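Local coordinates for protein HP0420 homologue (Helicobacter felis, PDB 3LW3) that is of unknown function but adopts the hotdog fold, found in many thioesterases and dehydratases that act on acyl-CoA or acyl-ACP, at residues B[15-19]-B[69-75]. Residues are numbered along the deposited sequence; the frame is centred on the assembly and turned at random.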
ATOM      1  N   GLY B  15      -2.901  23.187   2.394  1.00 30.71           N
ATOM      2  CA  GLY B  15      -1.643  23.277   1.646  1.00 28.96           C
ATOM      3  C   GLY B  15      -1.138  21.940   1.077  1.00 27.54           C
ATOM      4  O   GLY B  15      -0.000  21.811   0.567  1.00 24.78           O
ATOM      5  N   LEU B  16      -1.992  20.927   1.148  1.00 26.03           N
ATOM      6  CA  LEU B  16      -1.576  19.588   0.708  1.00 25.48           C
ATOM      7  C   LEU B  16      -1.832  19.471  -0.798  1.00 26.39           C
ATOM      8  O   LEU B  16      -2.980  19.608  -1.263  1.00 27.17           O
ATOM      9  CB  LEU B  16      -2.331  18.532   1.484  1.00 25.61           C
ATOM     10  CG  LEU B  16      -1.887  17.121   1.139  1.00 23.34           C
ATOM     11  CD1 LEU B  16      -0.536  16.906   1.751  1.00 23.56           C
ATOM     12  CD2 LEU B  16      -2.905  16.141   1.674  1.00 25.20           C
ATOM     13  N   LEU B  17      -0.761  19.260  -1.556  1.00 23.97           N
ATOM     14  CA  LEU B  17      -0.796  19.221  -3.015  1.00 23.51           C
ATOM     15  C   LEU B  17      -0.957  17.833  -3.603  1.00 25.85           C
ATOM     16  O   LEU B  17      -1.312  17.698  -4.779  1.00 27.79           O
ATOM     17  CB  LEU B  17       0.498  19.830  -3.576  1.00 25.77           C
ATOM     18  CG  LEU B  17       0.852  21.253  -3.109  1.00 24.85           C
ATOM     19  CD1 LEU B  17       1.924  21.839  -4.027  1.00 26.46           C
ATOM     20  CD2 LEU B  17      -0.398  22.109  -3.060  1.00 26.97           C
ATOM     21  N   VAL B  18      -0.675  16.795  -2.816  1.00 22.15           N
ATOM     22  CA  VAL B  18      -0.634  15.433  -3.330  1.00 23.95           C
ATOM     23  C   VAL B  18      -1.907  14.648  -2.972  1.00 23.01           C
ATOM     24  O   VAL B  18      -2.579  14.936  -1.995  1.00 24.22           O
ATOM     25  CB  VAL B  18       0.672  14.735  -2.831  1.00 23.24           C
ATOM     26  CG1 VAL B  18       0.578  14.485  -1.343  1.00 24.07           C
ATOM     27  CG2 VAL B  18       0.996  13.491  -3.658  1.00 25.70           C
ATOM     28  N   CYS B  19      -2.225  13.641  -3.778  1.00 24.31           N
ATOM     29  CA  CYS B  19      -3.386  12.783  -3.552  1.00 25.66           C
ATOM     30  C   CYS B  19      -4.677  13.548  -3.274  1.00 23.74           C
ATOM     31  O   CYS B  19      -5.388  13.295  -2.311  1.00 22.92           O
ATOM     32  CB  CYS B  19      -3.113  11.737  -2.468  1.00 24.52           C
ATOM     33  SG  CYS B  19      -1.951  10.393  -3.049  1.00 27.08           S
ATOM     34  N   LEU B  69       4.226  10.275   0.480  1.00 14.93           N
ATOM     35  CA  LEU B  69       3.834  11.304  -0.511  1.00 16.63           C
ATOM     36  C   LEU B  69       3.684  12.677   0.158  1.00 16.49           C
ATOM     37  O   LEU B  69       4.118  13.675  -0.394  1.00 17.78           O
ATOM     38  CB  LEU B  69       2.575  10.878  -1.263  1.00 16.07           C
ATOM     39  CG  LEU B  69       2.852   9.756  -2.271  1.00 18.17           C
ATOM     40  CD1 LEU B  69       1.586   8.960  -2.781  1.00 19.64           C
ATOM     41  CD2 LEU B  69       3.602  10.374  -3.458  1.00 18.89           C
ATOM     42  N   CYS B  70       3.087  12.728   1.350  1.00 15.34           N
ATOM     43  CA  CYS B  70       2.913  13.996   2.051  1.00 16.43           C
ATOM     44  C   CYS B  70       4.227  14.667   2.503  1.00 16.57           C
ATOM     45  O   CYS B  70       4.314  15.905   2.575  1.00 17.39           O
ATOM     46  CB  CYS B  70       1.989  13.818   3.249  1.00 17.60           C
ATOM     47  SG  CYS B  70       0.299  13.441   2.833  1.00 17.50           S
ATOM     48  N   ALA B  71       5.247  13.882   2.785  1.00 14.77           N
ATOM     49  CA  ALA B  71       6.534  14.430   3.198  1.00 15.72           C
ATOM     50  C   ALA B  71       7.178  15.265   2.084  1.00 16.98           C
ATOM     51  O   ALA B  71       7.839  16.270   2.373  1.00 18.69           O
ATOM     52  CB  ALA B  71       7.514  13.269   3.599  1.00 16.88           C
ATOM     53  N   LEU B  72       7.019  14.804   0.849  1.00 18.41           N
ATOM     54  CA  LEU B  72       7.545  15.525  -0.321  1.00 19.05           C
ATOM     55  C   LEU B  72       6.535  16.585  -0.815  1.00 20.00           C
ATOM     56  O   LEU B  72       6.922  17.701  -1.200  1.00 20.28           O
ATOM     57  CB  LEU B  72       7.879  14.548  -1.445  1.00 17.36           C
ATOM     58  CG  LEU B  72       8.414  15.182  -2.715  1.00 19.67           C
ATOM     59  CD1 LEU B  72       9.682  15.890  -2.336  1.00 22.70           C
ATOM     60  CD2 LEU B  72       8.640  14.075  -3.698  1.00 22.57           C
ATOM     61  N   ASN B  73       5.245  16.245  -0.776  1.00 18.77           N
ATOM     62  CA  ASN B  73       4.145  17.154  -1.082  1.00 19.90           C
ATOM     63  C   ASN B  73       4.282  17.862  -2.441  1.00 21.66           C
ATOM     64  O   ASN B  73       4.152  19.068  -2.521  1.00 23.01           O
ATOM     65  CB  ASN B  73       3.952  18.195   0.040  1.00 18.95           C
ATOM     66  CG  ASN B  73       2.653  18.981  -0.098  1.00 20.65           C
ATOM     67  OD1 ASN B  73       2.582  20.139   0.322  1.00 24.18           O
ATOM     68  ND2 ASN B  73       1.648  18.393  -0.724  1.00 19.47           N
ATOM     69  N   LYS B  74       4.550  17.098  -3.488  1.00 21.34           N
ATOM     70  CA  LYS B  74       4.633  17.626  -4.846  1.00 25.23           C
ATOM     71  C   LYS B  74       3.486  17.137  -5.734  1.00 28.22           C
ATOM     72  O   LYS B  74       3.168  15.930  -5.781  1.00 27.91           O
ATOM     73  CB  LYS B  74       5.954  17.240  -5.499  1.00 25.04           C
ATOM     74  CG  LYS B  74       7.160  17.712  -4.745  1.00 27.20           C
ATOM     75  CD  LYS B  74       7.817  18.905  -5.460  1.00 31.82           C
ATOM     76  CE  LYS B  74       8.417  19.927  -4.476  1.00 32.56           C
ATOM     77  NZ  LYS B  74       9.849  19.670  -4.177  1.00 35.40           N
ATOM     78  N   LYS B  75       2.914  18.091  -6.475  1.00 30.08           N
ATOM     79  CA  LYS B  75       1.798  17.870  -7.395  1.00 32.39           C
ATOM     80  C   LYS B  75       1.932  16.574  -8.228  1.00 31.92           C
ATOM     81  O   LYS B  75       1.224  15.555  -8.003  1.00 34.52           O
ATOM     82  CB  LYS B  75       1.707  19.113  -8.312  1.00 34.17           C
ATOM     83  CG  LYS B  75       0.467  19.220  -9.240  1.00 40.24           C
ATOM     84  CD  LYS B  75       0.482  20.544 -10.071  1.00 41.39           C
ATOM     85  CE  LYS B  75      -0.346  20.424 -11.380  1.00 44.60           C
ATOM     86  NZ  LYS B  75      -0.624  21.741 -12.055  1.00 46.53           N
TER
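V18 sets its two methyls against the last turn of helix 57-72, side chain crossing that of L69 at about a right angle. Its CG2 lies 3.9 Å from L69 CB, with K74 O about as near, while CG1 rests over the end of the helix, 3.8 Å from L69 O. The torsion (chi1 70°) puts CG1 between the backbone N and the carbonyl carbon and leaves CG2 anti to the N, which spreads the two methyls over both L69 and the chain leaving the helix. A short, beta-branched residue suits this buried place because both methyls lie close to the backbone and meet L69 and K74 O. L16, its CG anti to the backbone N (chi1 -176°), brings CD1 to C70 SG at 3.7 Å and alongside the N73 side chain. The soft, polarisable sulfur on a short side chain packs against this methyl without needing a polar partner, and L16 and C70 also pack on L30 of strand 29-34.

In the hotdog fold a long helix is wrapped by an antiparallel sheet, and here the N-terminal segment 15-19 covers the C-terminal end of that helix. L69 bridges the loop and the sheet: its CD1 touches C19 SG at 3.8 Å, and its side chain also packs on I79 and I130. The C19 sulfur is tied by a disulfide to C50 of the second subunit, placing this edge of the contact at the dimer interface.

The polar part centres on N73, the residue that leaves the helix with positive phi (53°), a conformation asparagine tolerates better than most. N73 N still closes the last turn through a 2.8 Å hydrogen bond to L69 O. Its side-chain amide reaches across to the backbone at G15 O and L17 N, with N73 CG 3.7 Å from L17 N, and the side chain of L17 crosses it at about a right angle.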